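Local coordinates for probable porin (PDB 4FT6), which forms a beta-barrel of the OprD porin family in the outer membrane of Pseudomonas aeruginosa and probably lets small solutes pass through, at residues F298-E303 against S374-D379. Sequence-based numbering, arbitrary orientation.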
loop_
_atom_site.group_PDB
_atom_site.type_symbol
_atom_site.label_atom_id
_atom_site.label_comp_id
_atom_site.label_asym_id
_atom_site.label_seq_id
_atom_site.Cartn_x
_atom_site.Cartn_y
_atom_site.Cartn_z
ATOM N N PHE A 298 -4.826 0.234 12.850
ATOM C CA PHE A 298 -5.002 1.023 14.067
ATOM C C PHE A 298 -5.545 2.414 13.778
ATOM O O PHE A 298 -4.990 3.406 14.229
ATOM C CB PHE A 298 -3.679 1.091 14.841
ATOM C CG PHE A 298 -3.205 -0.260 15.334
ATOM C CD1 PHE A 298 -2.426 -1.083 14.526
ATOM C CD2 PHE A 298 -3.565 -0.724 16.596
ATOM C CE1 PHE A 298 -2.002 -2.343 14.987
ATOM C CE2 PHE A 298 -3.139 -1.976 17.052
ATOM C CZ PHE A 298 -2.362 -2.786 16.250
ATOM N N THR A 299 -6.647 2.474 13.043
ATOM C CA THR A 299 -7.196 3.748 12.585
ATOM C C THR A 299 -8.626 4.010 13.040
ATOM O O THR A 299 -9.312 4.869 12.466
ATOM C CB THR A 299 -7.161 3.862 11.056
ATOM O OG1 THR A 299 -7.969 2.826 10.498
ATOM C CG2 THR A 299 -5.739 3.756 10.529
ATOM N N SER A 300 -9.070 3.268 14.054
ATOM C CA SER A 300 -10.384 3.495 14.647
ATOM C C SER A 300 -10.446 4.878 15.294
ATOM O O SER A 300 -9.414 5.425 15.702
ATOM C CB SER A 300 -10.673 2.442 15.708
ATOM O OG SER A 300 -10.804 1.180 15.107
ATOM N N ALA A 301 -11.651 5.436 15.392
ATOM C CA ALA A 301 -11.834 6.744 16.012
ATOM C C ALA A 301 -11.174 6.819 17.397
ATOM O O ALA A 301 -11.433 5.990 18.274
ATOM C CB ALA A 301 -13.324 7.106 16.097
ATOM N N GLY A 302 -10.304 7.810 17.573
ATOM C CA GLY A 302 -9.653 8.052 18.852
ATOM C C GLY A 302 -8.513 7.103 19.174
ATOM O O GLY A 302 -7.917 7.195 20.256
ATOM N N GLU A 303 -8.193 6.188 18.259
ATOM C CA GLU A 303 -7.190 5.180 18.592
ATOM C C GLU A 303 -5.804 5.788 18.736
ATOM O O GLU A 303 -5.276 6.396 17.803
ATOM C CB GLU A 303 -7.154 4.010 17.606
ATOM C CG GLU A 303 -6.195 2.900 18.066
ATOM C CD GLU A 303 -6.623 1.512 17.616
ATOM O OE1 GLU A 303 -6.982 1.362 16.432
ATOM O OE2 GLU A 303 -6.613 0.572 18.445
ATOM N N SER A 374 -7.619 -8.484 20.627
ATOM C CA SER A 374 -8.363 -7.256 20.815
ATOM C C SER A 374 -9.611 -7.540 21.624
ATOM O O SER A 374 -9.992 -8.695 21.769
ATOM C CB SER A 374 -8.739 -6.686 19.442
ATOM O OG SER A 374 -9.663 -5.620 19.574
ATOM N N ASN A 375 -10.232 -6.496 22.163
ATOM C CA ASN A 375 -11.527 -6.626 22.836
ATOM C C ASN A 375 -12.636 -5.946 22.027
ATOM O O ASN A 375 -13.743 -5.696 22.526
ATOM C CB ASN A 375 -11.487 -6.098 24.284
ATOM C CG ASN A 375 -11.145 -4.600 24.385
ATOM O OD1 ASN A 375 -11.037 -3.880 23.383
ATOM N ND2 ASN A 375 -10.987 -4.129 25.620
ATOM N N HIS A 376 -12.317 -5.633 20.774
ATOM C CA HIS A 376 -13.307 -5.126 19.824
ATOM C C HIS A 376 -13.162 -5.775 18.437
ATOM O O HIS A 376 -14.146 -6.228 17.861
ATOM C CB HIS A 376 -13.294 -3.589 19.755
ATOM C CG HIS A 376 -12.008 -3.004 19.265
ATOM N ND1 HIS A 376 -10.873 -2.928 20.038
ATOM C CD2 HIS A 376 -11.692 -2.422 18.075
ATOM C CE1 HIS A 376 -9.903 -2.344 19.348
ATOM N NE2 HIS A 376 -10.379 -2.034 18.157
ATOM N N ALA A 377 -11.935 -5.842 17.925
ATOM C CA ALA A 377 -11.678 -6.506 16.649
ATOM C C ALA A 377 -11.635 -8.019 16.816
ATOM O O ALA A 377 -11.406 -8.534 17.916
ATOM C CB ALA A 377 -10.377 -6.017 16.030
ATOM N N ALA A 378 -11.841 -8.727 15.711
ATOM C CA ALA A 378 -11.783 -10.185 15.707
ATOM C C ALA A 378 -10.336 -10.629 15.882
ATOM O O ALA A 378 -9.448 -10.165 15.157
ATOM C CB ALA A 378 -12.356 -10.739 14.387
ATOM N N ASP A 379 -10.090 -11.523 16.835
ATOM C CA ASP A 379 -8.737 -12.039 17.036
ATOM C C ASP A 379 -8.327 -12.935 15.849
ATOM O O ASP A 379 -9.081 -13.837 15.455
ATOM C CB ASP A 379 -8.636 -12.816 18.360
ATOM C CG ASP A 379 -9.042 -11.980 19.576
ATOM O OD1 ASP A 379 -9.191 -10.745 19.450
ATOM O OD2 ASP A 379 -9.209 -12.568 20.670
#
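Across this sparse loop-to-loop contact S300 and E303 face H376, over a backbone gap of 10.3 Å between CA of S300 and CA of A377. S300 to E303 forms a type II beta turn, closed by the bond from N of E303 to O of S300 (2.9 Å), with G302 at its third position at phi 77°. The segment 374-379 is also bent: OG of S374 accepts from N of H376 (2.9 Å) and from N of A377 (2.8 Å), making an ST turn and an ST motif.

The gap is spanned by side chains alone, and the 64 Å² buried in total matches so light a touch. E303 extends with CG anti to its backbone N (chi1 -174°) and brings OE2 to the edge of the imidazole, near the ring plane, 4.5 Å from CE1 of H376. S300 approaches the ring obliquely, its OG 4.5 Å from NE2 of H376. No hydrogen bond joins the segments; OE2 of E303 and NE2 of H376, 4.6 Å apart, could attract each other electrostatically were the histidine protonated. A377 CB and S374 OG lie over one face of the imidazole, and a weak bond of 3.5 Å runs from ND1 of H376 to OD1 of N375 at its edge.

The stronger polar partner of E303 is R296, which forms a salt bridge with OE1; the side chain of H376 also touches R296. The two loops precede barrel strands 304-313 and 380-392, and strands 322-334 and 342-354 lie between them, each lending an alanine: A334 meets S300 and E303, while A344 meets H376.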